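Local structure of EvdO2 (Micromonospora carbonacea, 4XAC) at residues Arg44-Arg49 and Ala115-Pro120; Trp128-Ala133 and Arg212-Ala217; Trp147-Glu152 and Cys199-Gly204; Leu160-Gly165 and Gly205-Asp210. The protein probably catalyses a 2-oxoglutarate- and iron-dependent oxidation in everninomicin antibiotic biosynthesis, as a phytanoyl-CoA dioxygenase relative of the cupin superfamily. All coordinates share one frame; numbering follows the deposited sequence.

Interaction 1: residues Arg44-Arg49 and Ala115-Pro120; sequences RLFVRR and AILKPP. With AKG (2-oxoglutaric acid), chain D.
F46, the first residue to leave helical geometry after helix 32-45, packs its side chain on A115 and L117 of strand 110-118. With CG anti to the carbonyl carbon (chi1 -66°), the phenyl ring is carried across to the strand. At the root of the side chain, F46 CB meets L117 CD1 at 3.6 Å, and CG lies almost as near the same methyl. Further out, CD1 and CE1 pass beneath L117 CB, which sits over one ring face in a CH-pi contact, 4.0 Å from the F46 centroid and 13° off the normal. The far rim, CE2 and CZ, reaches A115 CB, which lies in the ring plane 3.9 Å from CE2. An alanine in place of F46 is likely to open a gap beside L117 CB and A115 CB and weaken the hold of the helix end on strand 110-118. R48 merely brushes P120, its guanidinium being engaged mainly by D56. Between A115 and L117, I116 turns the other way and puts CD1 3.4 Å from O3 of 2-oxoglutarate. The chemistry is thus divided by strand alternation: hydrocarbon packing fastens the outer side to the helix end, while the inner side lines the cosubstrate pocket.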
# COMPACT_ATOMS: atom_id res chain seq x y z
N ARG A 44 -17.48 -7.85 -3.13
CA ARG A 44 -17.46 -9.21 -3.63
C ARG A 44 -16.10 -9.90 -3.44
O ARG A 44 -16.04 -11.13 -3.36
CB ARG A 44 -17.84 -9.23 -5.12
N LEU A 45 -15.03 -9.12 -3.36
CA LEU A 45 -13.69 -9.69 -3.11
C LEU A 45 -13.51 -10.08 -1.64
O LEU A 45 -12.83 -11.06 -1.33
CB LEU A 45 -12.60 -8.69 -3.50
CG LEU A 45 -12.28 -8.45 -4.98
CD1 LEU A 45 -11.29 -7.29 -5.09
CD2 LEU A 45 -11.73 -9.70 -5.64
N PHE A 46 -14.08 -9.28 -0.75
CA PHE A 46 -13.96 -9.48 0.69
C PHE A 46 -15.32 -9.75 1.30
O PHE A 46 -16.03 -8.83 1.69
CB PHE A 46 -13.35 -8.25 1.37
CG PHE A 46 -11.94 -7.99 0.99
CD1 PHE A 46 -10.90 -8.62 1.66
CD2 PHE A 46 -11.63 -7.12 -0.05
CE1 PHE A 46 -9.58 -8.37 1.32
CE2 PHE A 46 -10.32 -6.88 -0.40
CZ PHE A 46 -9.29 -7.49 0.28
N VAL A 47 -15.68 -11.03 1.37
CA VAL A 47 -16.96 -11.39 1.97
C VAL A 47 -16.81 -11.65 3.46
O VAL A 47 -16.08 -12.55 3.86
CB VAL A 47 -17.55 -12.63 1.29
CG1 VAL A 47 -18.86 -13.02 1.96
CG2 VAL A 47 -17.74 -12.35 -0.19
N ARG A 48 -17.49 -10.85 4.28
CA ARG A 48 -17.56 -11.12 5.71
C ARG A 48 -18.56 -12.25 5.91
O ARG A 48 -19.70 -12.14 5.50
CB ARG A 48 -17.96 -9.87 6.51
CG ARG A 48 -17.94 -10.08 8.03
CD ARG A 48 -18.18 -8.77 8.79
NE ARG A 48 -18.14 -8.96 10.24
CZ ARG A 48 -17.17 -8.53 11.03
NH1 ARG A 48 -16.13 -7.87 10.53
NH2 ARG A 48 -17.23 -8.76 12.34
N ARG A 49 -18.12 -13.35 6.52
CA ARG A 49 -18.89 -14.58 6.57
C ARG A 49 -19.12 -14.99 8.02
O ARG A 49 -18.23 -14.85 8.86
CB ARG A 49 -18.16 -15.70 5.78
CG ARG A 49 -18.83 -17.08 5.83
CD ARG A 49 -18.20 -18.04 4.82
NE ARG A 49 -18.65 -19.42 4.98
CZ ARG A 49 -18.31 -20.41 4.16
NH1 ARG A 49 -17.53 -20.16 3.12
NH2 ARG A 49 -18.75 -21.64 4.37
N ALA A 115 -4.88 -5.57 -2.72
CA ALA A 115 -6.03 -5.07 -2.00
C ALA A 115 -5.87 -5.36 -0.53
O ALA A 115 -5.37 -6.43 -0.14
CB ALA A 115 -7.31 -5.68 -2.52
N ILE A 116 -6.29 -4.39 0.27
CA ILE A 116 -6.23 -4.50 1.72
C ILE A 116 -7.56 -4.08 2.32
O ILE A 116 -8.22 -3.15 1.84
CB ILE A 116 -5.09 -3.64 2.31
CG1 ILE A 116 -3.77 -3.92 1.60
CG2 ILE A 116 -4.95 -3.91 3.79
CD1 ILE A 116 -2.67 -2.97 1.99
N LEU A 117 -7.96 -4.80 3.37
CA LEU A 117 -9.11 -4.44 4.15
C LEU A 117 -8.72 -4.53 5.62
O LEU A 117 -8.31 -5.59 6.08
CB LEU A 117 -10.31 -5.35 3.84
CG LEU A 117 -11.66 -5.04 4.47
CD1 LEU A 117 -12.80 -5.46 3.55
CD2 LEU A 117 -11.82 -5.72 5.82
N LYS A 118 -8.77 -3.40 6.32
CA LYS A 118 -8.68 -3.41 7.77
C LYS A 118 -10.09 -3.47 8.30
O LYS A 118 -10.82 -2.48 8.21
CB LYS A 118 -7.96 -2.17 8.32
CG LYS A 118 -6.44 -2.20 8.15
CD LYS A 118 -5.78 -1.17 9.07
CE LYS A 118 -4.81 -1.81 10.07
NZ LYS A 118 -3.43 -2.06 9.52
N PRO A 119 -10.49 -4.62 8.86
CA PRO A 119 -11.81 -4.82 9.46
C PRO A 119 -12.06 -3.84 10.61
O PRO A 119 -11.11 -3.31 11.18
CB PRO A 119 -11.76 -6.26 9.98
CG PRO A 119 -10.62 -6.90 9.26
CD PRO A 119 -9.63 -5.81 9.04
N PRO A 120 -13.34 -3.59 10.92
CA PRO A 120 -13.68 -2.84 12.14
C PRO A 120 -12.97 -3.39 13.37
O PRO A 120 -12.87 -4.61 13.53
CB PRO A 120 -15.19 -3.03 12.25
CG PRO A 120 -15.65 -3.21 10.84
CD PRO A 120 -14.52 -3.88 10.09
C1 AKG D . 1.88 -0.41 1.39
O1 AKG D . 0.97 -0.01 0.61
O2 AKG D . 3.06 -0.56 1.01
C2 AKG D . 1.54 -0.74 2.81
O5 AKG D . 2.40 -1.22 3.54
C3 AKG D . 0.15 -0.52 3.30
C4 AKG D . -0.15 -0.86 4.72
C5 AKG D . -1.58 -0.79 5.16
O3 AKG D . -2.48 -0.47 4.34
O4 AKG D . -1.90 -1.06 6.35

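Interaction 2: residues Trp128-Ala133 and Arg212-Ala217; sequences WHQDEA and RTPHYA. With NI (nickel (II) ion), chain B; AKG (2-oxoglutaric acid), chain D.
The HxD...H facial triad of the 2-oxoglutarate oxygenases is assembled here, H129 and D131 meeting H215 across the contact. Nickel, probably standing in for the native iron, is bound by H129 NE2 at 2.1 Å, by D131 OD1 and by H215 NE2. Oxygens O2 and O5 of 2-oxoglutarate chelate it, and one atom from outside the segments makes six ligands. The backbones of H129 and H215 form an antiparallel hydrogen-bonded pair, H215 N to H129 O being 2.9 Å. As paired residues they send their side chains to the same face; CG of each lies between the backbone N and the carbonyl carbon (chi1 71° and 54°), which turns both rings to the metal, their planes 65° apart. H215 ND1 donates in the ring plane to T213 O at 2.9 Å, fixing its rotation; H129 ND1 is likewise bonded to P127 O, and D131 OD2 to H209 NE2.

W128 takes Y216 CB over its indole, 3.6 Å from the centroid of the five-membered ring, which forms an offset stack with the Y216 ring. R212 grips E132 side-on, NE to OE1 at 2.8 Å and NH2 to the syn lone pair of OE2, which R246 also engages. Q130 NE2 holds R212 O at 2.8 Å. Strand pairing, salt bridge and stack, with the second-shell bonds, are consistent with ligands positioned by the scaffold as well as by the metal.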
# COMPACT_ATOMS: atom_id res chain seq x y z
N TRP A 128 6.19 -0.50 11.15
CA TRP A 128 7.15 0.22 10.31
C TRP A 128 7.90 -0.74 9.40
O TRP A 128 8.36 -1.78 9.85
CB TRP A 128 8.16 0.99 11.17
CG TRP A 128 7.59 2.22 11.74
CD1 TRP A 128 7.16 2.42 13.03
CD2 TRP A 128 7.38 3.44 11.04
NE1 TRP A 128 6.69 3.70 13.17
CE2 TRP A 128 6.82 4.35 11.96
CE3 TRP A 128 7.61 3.85 9.72
CZ2 TRP A 128 6.49 5.65 11.60
CZ3 TRP A 128 7.28 5.15 9.37
CH2 TRP A 128 6.74 6.04 10.31
N HIS A 129 7.99 -0.40 8.12
CA HIS A 129 8.71 -1.20 7.14
C HIS A 129 8.99 -0.34 5.90
O HIS A 129 8.40 0.73 5.71
CB HIS A 129 7.89 -2.45 6.75
CG HIS A 129 6.68 -2.14 5.92
ND1 HIS A 129 5.51 -1.63 6.46
CD2 HIS A 129 6.46 -2.22 4.58
CE1 HIS A 129 4.63 -1.42 5.50
NE2 HIS A 129 5.18 -1.76 4.34
N GLN A 130 9.92 -0.82 5.08
CA GLN A 130 10.12 -0.30 3.74
C GLN A 130 9.74 -1.40 2.75
O GLN A 130 10.08 -2.56 2.95
CB GLN A 130 11.57 0.14 3.52
CG GLN A 130 11.95 1.36 4.32
CD GLN A 130 13.45 1.39 4.53
OE1 GLN A 130 14.01 0.51 5.19
NE2 GLN A 130 14.11 2.37 3.92
N ASP A 131 9.02 -1.03 1.70
CA ASP A 131 8.54 -2.05 0.78
C ASP A 131 9.73 -2.75 0.10
O ASP A 131 9.66 -3.94 -0.23
CB ASP A 131 7.60 -1.41 -0.26
CG ASP A 131 6.31 -0.90 0.38
OD1 ASP A 131 5.95 -1.39 1.47
OD2 ASP A 131 5.65 -0.00 -0.19
N GLU A 132 10.82 -2.03 -0.09
CA GLU A 132 12.00 -2.65 -0.70
C GLU A 132 12.59 -3.76 0.18
O GLU A 132 13.30 -4.64 -0.32
CB GLU A 132 13.05 -1.58 -1.02
CG GLU A 132 14.22 -2.13 -1.84
CD GLU A 132 15.16 -1.06 -2.33
OE1 GLU A 132 14.77 0.12 -2.34
OE2 GLU A 132 16.30 -1.41 -2.69
N ALA A 133 12.27 -3.76 1.47
CA ALA A 133 12.77 -4.82 2.35
C ALA A 133 12.29 -6.20 1.92
O ALA A 133 12.89 -7.22 2.26
CB ALA A 133 12.36 -4.55 3.80
N ARG A 212 11.44 2.87 -1.04
CA ARG A 212 12.34 2.94 0.12
C ARG A 212 11.85 3.84 1.27
O ARG A 212 12.52 3.94 2.29
CB ARG A 212 13.74 3.40 -0.34
CG ARG A 212 14.89 2.58 0.26
CD ARG A 212 16.24 2.89 -0.38
NE ARG A 212 16.64 1.90 -1.39
CZ ARG A 212 17.78 1.95 -2.08
NH1 ARG A 212 18.63 2.96 -1.89
NH2 ARG A 212 18.06 1.01 -2.98
N THR A 213 10.71 4.48 1.11
CA THR A 213 10.15 5.33 2.18
C THR A 213 9.55 4.50 3.33
O THR A 213 8.62 3.71 3.11
CB THR A 213 9.06 6.25 1.62
OG1 THR A 213 9.58 6.95 0.49
CG2 THR A 213 8.58 7.25 2.68
N PRO A 214 10.09 4.65 4.56
CA PRO A 214 9.48 3.88 5.65
C PRO A 214 8.05 4.32 5.92
O PRO A 214 7.75 5.52 5.85
CB PRO A 214 10.39 4.17 6.87
CG PRO A 214 11.69 4.64 6.28
CD PRO A 214 11.31 5.37 4.98
N HIS A 215 7.18 3.35 6.16
CA HIS A 215 5.80 3.66 6.51
C HIS A 215 5.20 2.65 7.48
O HIS A 215 5.70 1.53 7.66
CB HIS A 215 4.93 3.78 5.24
CG HIS A 215 5.01 2.59 4.33
ND1 HIS A 215 6.08 2.35 3.49
CD2 HIS A 215 4.13 1.59 4.10
CE1 HIS A 215 5.86 1.25 2.80
NE2 HIS A 215 4.68 0.76 3.15
N TYR A 216 4.10 3.09 8.08
CA TYR A 216 3.44 2.41 9.19
C TYR A 216 1.95 2.69 9.07
O TYR A 216 1.57 3.77 8.59
CB TYR A 216 3.99 2.93 10.52
CG TYR A 216 3.12 2.69 11.73
CD1 TYR A 216 2.13 3.59 12.10
CD2 TYR A 216 3.33 1.58 12.54
CE1 TYR A 216 1.35 3.38 13.22
CE2 TYR A 216 2.55 1.36 13.66
CZ TYR A 216 1.56 2.27 13.99
OH TYR A 216 0.78 2.07 15.10
N ALA A 217 1.11 1.74 9.48
CA ALA A 217 -0.33 2.02 9.57
C ALA A 217 -0.84 1.62 10.94
O ALA A 217 -0.57 0.52 11.42
CB ALA A 217 -1.10 1.28 8.46
NI NI B . 4.23 -1.19 2.58
C1 AKG D . 1.88 -0.41 1.39
O1 AKG D . 0.97 -0.01 0.61
O2 AKG D . 3.06 -0.56 1.01
C2 AKG D . 1.54 -0.74 2.81
O5 AKG D . 2.40 -1.22 3.54
C3 AKG D . 0.15 -0.52 3.30
C4 AKG D . -0.15 -0.86 4.72
C5 AKG D . -1.58 -0.79 5.16
O3 AKG D . -2.48 -0.47 4.34
O4 AKG D . -1.90 -1.06 6.35

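Interaction 3: residues Trp147-Glu152 and Cys199-Gly204; sequences WTTLDE and CPLAPG. With AKG (2-oxoglutaric acid), chain D.
One backbone hydrogen bond joins the two segments: G204 N donates to T149 O at 2.8 Å, with an angle of 161° at the hydrogen. G204 has a positive phi of 92°, where a CB would be jammed against the preceding carbonyl oxygen. On the other side of the contact, T149 OG1 gives a short 2.6 Å bond to D151 O, which braces the turn that follows the strand. W147 spends its indole NH on the cosubstrate, NE1 donating to O3 of 2-oxoglutarate at 2.9 Å from the ring edge.

The remaining contacts are apolar or nearly so. L201 CD1 approaches the opposite rim of W147, in plane and 3.9 Å from CZ3, so the indole is held edge-on between the leucine and the ligand. T149 keeps OG1 anti to the backbone N (chi1 -173°), which places CG2 against L201 CB at 3.8 Å and against A202 O. P203 lies along the backbone of the turn: its CB is 3.7 Å from L150 O, and CG rests near E152 N.

Strand 139-149 ends here, between strands 206-210 and 226-234 of the large sheet, and the loop leading into 206-210 folds over that end. R227 of strand 226-234 forms a salt bridge with D151, while the side chain of L150 turns to L38 and Y42 of helix 32-45, which covers this part of the sheet.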
# COMPACT_ATOMS: atom_id res chain seq x y z
N TRP A 147 -1.55 4.14 -3.04
CA TRP A 147 -2.48 3.59 -2.07
C TRP A 147 -3.76 4.40 -2.11
O TRP A 147 -3.82 5.48 -1.55
CB TRP A 147 -1.82 3.64 -0.68
CG TRP A 147 -2.41 2.93 0.53
CD1 TRP A 147 -2.06 1.68 1.03
CD2 TRP A 147 -3.33 3.49 1.49
NE1 TRP A 147 -2.76 1.42 2.19
CE2 TRP A 147 -3.53 2.51 2.50
CE3 TRP A 147 -4.02 4.71 1.59
CZ2 TRP A 147 -4.39 2.72 3.59
CZ3 TRP A 147 -4.87 4.91 2.68
CH2 TRP A 147 -5.05 3.92 3.65
N THR A 148 -4.80 3.89 -2.79
CA THR A 148 -6.07 4.60 -2.91
C THR A 148 -7.04 4.09 -1.86
O THR A 148 -7.26 2.89 -1.76
CB THR A 148 -6.71 4.42 -4.31
OG1 THR A 148 -5.83 4.93 -5.32
CG2 THR A 148 -8.04 5.17 -4.40
N THR A 149 -7.61 4.98 -1.07
CA THR A 149 -8.57 4.52 -0.05
C THR A 149 -10.00 4.62 -0.59
O THR A 149 -10.34 5.55 -1.32
CB THR A 149 -8.42 5.32 1.26
OG1 THR A 149 -9.26 4.75 2.28
CG2 THR A 149 -8.76 6.83 1.07
N LEU A 150 -10.85 3.65 -0.24
CA LEU A 150 -12.27 3.69 -0.61
C LEU A 150 -13.11 4.24 0.52
O LEU A 150 -14.32 4.46 0.38
CB LEU A 150 -12.79 2.30 -0.99
CG LEU A 150 -11.95 1.47 -1.96
CD1 LEU A 150 -12.75 0.24 -2.42
CD2 LEU A 150 -11.48 2.31 -3.15
N ASP A 151 -12.47 4.42 1.67
CA ASP A 151 -13.12 4.87 2.89
C ASP A 151 -12.37 6.06 3.45
O ASP A 151 -11.22 6.29 3.09
CB ASP A 151 -13.16 3.74 3.93
CG ASP A 151 -13.95 2.54 3.46
OD1 ASP A 151 -15.18 2.66 3.38
OD2 ASP A 151 -13.34 1.50 3.14
N GLU A 152 -13.00 6.80 4.36
CA GLU A 152 -12.22 7.78 5.11
C GLU A 152 -11.06 7.06 5.81
O GLU A 152 -11.26 6.01 6.44
CB GLU A 152 -13.08 8.51 6.15
CG GLU A 152 -12.25 9.55 6.91
CD GLU A 152 -13.05 10.29 7.94
OE1 GLU A 152 -14.12 9.80 8.33
OE2 GLU A 152 -12.60 11.38 8.36
N CYS A 199 -0.88 10.73 7.15
CA CYS A 199 -1.54 11.14 5.93
C CYS A 199 -3.00 10.70 5.86
O CYS A 199 -3.32 9.79 5.10
CB CYS A 199 -0.78 10.59 4.73
SG CYS A 199 0.88 11.30 4.53
N PRO A 200 -3.89 11.37 6.62
CA PRO A 200 -5.34 11.14 6.50
C PRO A 200 -5.85 11.48 5.11
O PRO A 200 -5.30 12.35 4.43
CB PRO A 200 -5.94 12.07 7.55
CG PRO A 200 -4.84 12.33 8.51
CD PRO A 200 -3.59 12.35 7.68
N LEU A 201 -6.89 10.77 4.69
CA LEU A 201 -7.45 10.87 3.34
C LEU A 201 -8.95 10.74 3.39
O LEU A 201 -9.49 10.06 4.27
CB LEU A 201 -6.88 9.78 2.43
CG LEU A 201 -5.39 9.83 2.10
CD1 LEU A 201 -5.01 8.59 1.35
CD2 LEU A 201 -5.05 11.09 1.29
N ALA A 202 -9.62 11.39 2.45
CA ALA A 202 -11.06 11.22 2.26
C ALA A 202 -11.23 10.10 1.24
O ALA A 202 -10.25 9.75 0.58
CB ALA A 202 -11.71 12.54 1.78
N PRO A 203 -12.45 9.55 1.10
CA PRO A 203 -12.58 8.46 0.14
C PRO A 203 -12.17 8.90 -1.26
O PRO A 203 -12.52 10.00 -1.70
CB PRO A 203 -14.08 8.11 0.20
CG PRO A 203 -14.51 8.58 1.54
CD PRO A 203 -13.71 9.81 1.82
N GLY A 204 -11.39 8.08 -1.94
CA GLY A 204 -10.94 8.42 -3.28
C GLY A 204 -9.62 9.15 -3.27
O GLY A 204 -9.03 9.38 -4.34
C1 AKG D . 1.88 -0.41 1.39
O1 AKG D . 0.97 -0.01 0.61
O2 AKG D . 3.06 -0.56 1.01
C2 AKG D . 1.54 -0.74 2.81
O5 AKG D . 2.40 -1.22 3.54
C3 AKG D . 0.15 -0.52 3.30
C4 AKG D . -0.15 -0.86 4.72
C5 AKG D . -1.58 -0.79 5.16
O3 AKG D . -2.48 -0.47 4.34
O4 AKG D . -1.90 -1.06 6.35

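Interaction 4: residues Leu160-Gly165 and Gly205-Asp210; sequences LHYLPG and GAVVHD. With AKG (2-oxoglutaric acid), chain D.
The shortest polar bond of this contact joins Y162 OH to H209 ND1 at 2.7 Å, and either atom may be the donor. H209 ND1 lies in the plane of the phenol, at its edge, while the two rings are inclined at 53°. The imidazole is set by a first torsion of 58°, with CG lodged between the backbone N and the carbonyl carbon; this points NE2 at the metal site, where it donates to O2 of 2-oxoglutarate over a long 3.3 Å and also to D131 OD2. H209 thus works as a second-shell residue, touching two carboxylates that bind the nickel at adjacent positions, without itself being a ligand.

The two segments belong to opposing sheets of the double-stranded beta-helix typical of cupins. Strand 160-162 runs in the small sheet and 206-210 in the large one, their axes 9.6 Å apart at 37°, so side chains meeting in the barrel interior make the link. A leucine in place of H209 would probably leave Y162 OH and D131 OD2 without this partner and free the ligand's O2 from one of its restraints.

Y162 CE2 comes within 3.4 Å of H209 CB, and the hydroxyl lies 3.2 Å from V207 CG2. That methyl meets L160 CD1 at 3.8 Å, while L160 CD2 touches C5 of the cosubstrate at 3.9 Å.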
# COMPACT_ATOMS: atom_id res chain seq x y z
N LEU A 160 -1.92 5.83 6.58
CA LEU A 160 -0.48 5.63 6.56
C LEU A 160 0.27 6.78 7.25
O LEU A 160 -0.19 7.92 7.23
CB LEU A 160 0.03 5.47 5.11
CG LEU A 160 -0.56 4.25 4.38
CD1 LEU A 160 0.21 3.91 3.10
CD2 LEU A 160 -0.61 3.03 5.30
N HIS A 161 1.39 6.42 7.86
CA HIS A 161 2.37 7.36 8.40
C HIS A 161 3.68 7.13 7.67
O HIS A 161 4.00 5.99 7.34
CB HIS A 161 2.59 7.16 9.91
CG HIS A 161 1.34 7.21 10.73
ND1 HIS A 161 1.21 8.02 11.84
CD2 HIS A 161 0.17 6.53 10.63
CE1 HIS A 161 0.01 7.84 12.38
NE2 HIS A 161 -0.64 6.94 11.66
N TYR A 162 4.44 8.20 7.43
CA TYR A 162 5.73 8.11 6.73
C TYR A 162 6.88 8.72 7.51
O TYR A 162 6.67 9.59 8.35
CB TYR A 162 5.66 8.83 5.38
CG TYR A 162 4.71 8.21 4.42
CD1 TYR A 162 3.50 8.81 4.11
CD2 TYR A 162 5.03 7.02 3.80
CE1 TYR A 162 2.63 8.24 3.20
CE2 TYR A 162 4.17 6.43 2.91
CZ TYR A 162 2.98 7.04 2.61
OH TYR A 162 2.15 6.44 1.69
N LEU A 163 8.09 8.25 7.22
CA LEU A 163 9.31 8.90 7.69
C LEU A 163 9.83 9.75 6.54
O LEU A 163 10.42 9.22 5.59
CB LEU A 163 10.37 7.89 8.12
CG LEU A 163 11.62 8.55 8.73
CD1 LEU A 163 11.33 9.04 10.13
CD2 LEU A 163 12.81 7.60 8.73
N PRO A 164 9.58 11.07 6.59
CA PRO A 164 9.98 11.93 5.47
C PRO A 164 11.48 11.86 5.20
O PRO A 164 12.28 11.94 6.14
CB PRO A 164 9.58 13.33 5.93
CG PRO A 164 8.50 13.10 6.95
CD PRO A 164 8.89 11.84 7.65
N GLY A 165 11.84 11.73 3.93
CA GLY A 165 13.22 11.69 3.53
C GLY A 165 13.88 10.33 3.68
O GLY A 165 15.04 10.16 3.30
N GLY A 205 -9.15 9.51 -2.08
CA GLY A 205 -7.82 10.09 -1.93
C GLY A 205 -6.78 8.98 -2.00
O GLY A 205 -7.11 7.81 -1.88
N ALA A 206 -5.52 9.35 -2.21
CA ALA A 206 -4.45 8.36 -2.22
C ALA A 206 -3.18 8.96 -1.68
O ALA A 206 -2.97 10.18 -1.72
CB ALA A 206 -4.21 7.83 -3.65
N VAL A 207 -2.32 8.08 -1.19
CA VAL A 207 -0.95 8.45 -0.92
C VAL A 207 -0.06 7.64 -1.86
O VAL A 207 -0.41 6.52 -2.26
CB VAL A 207 -0.56 8.24 0.57
CG1 VAL A 207 -1.19 9.31 1.45
CG2 VAL A 207 -0.98 6.85 1.04
N VAL A 208 1.07 8.23 -2.22
CA VAL A 208 2.04 7.64 -3.13
C VAL A 208 3.36 7.56 -2.39
O VAL A 208 3.80 8.57 -1.86
CB VAL A 208 2.23 8.50 -4.41
CG1 VAL A 208 3.16 7.78 -5.43
CG2 VAL A 208 0.88 8.84 -5.05
N HIS A 209 4.01 6.41 -2.36
CA HIS A 209 5.33 6.38 -1.73
C HIS A 209 6.35 5.53 -2.47
O HIS A 209 6.02 4.48 -3.05
CB HIS A 209 5.26 5.91 -0.25
CG HIS A 209 4.65 4.56 -0.04
ND1 HIS A 209 3.31 4.39 0.28
CD2 HIS A 209 5.20 3.32 -0.04
CE1 HIS A 209 3.06 3.10 0.42
NE2 HIS A 209 4.18 2.43 0.24
N ASP A 210 7.59 6.01 -2.43
CA ASP A 210 8.74 5.31 -2.99
C ASP A 210 8.95 3.95 -2.32
O ASP A 210 8.59 3.76 -1.16
CB ASP A 210 9.99 6.17 -2.82
CG ASP A 210 11.21 5.58 -3.52
OD1 ASP A 210 12.00 4.86 -2.87
OD2 ASP A 210 11.37 5.82 -4.73
C1 AKG D . 1.88 -0.41 1.39
O1 AKG D . 0.97 -0.01 0.61
O2 AKG D . 3.06 -0.56 1.01
C2 AKG D . 1.54 -0.74 2.81
O5 AKG D . 2.40 -1.22 3.54
C3 AKG D . 0.15 -0.52 3.30
C4 AKG D . -0.15 -0.86 4.72
C5 AKG D . -1.58 -0.79 5.16
O3 AKG D . -2.48 -0.47 4.34
O4 AKG D . -1.90 -1.06 6.35

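All four contacts are largely buried and all reach 2-oxoglutarate, but they approach it from different parts of one barrel. Interactions 2 and 4 are closest, their centres about 9 Å apart, and share the small sheet in which strands 160-162 and 215-217 are neighbours; their chemistry centres on metal ligation and its second shell, with aromatic and aliphatic packing beside it. Interactions 3 and 4 alternate along the chain and are joined by the pairing of strands 139-149 and 206-210. Interaction 1 lies farther out, about 15 Å from the chain's centre, where apolar packing replaces ligation and exposed R48 marks its edge. Interaction 3 likewise has exposed residues, E152 and A202, at its outer end.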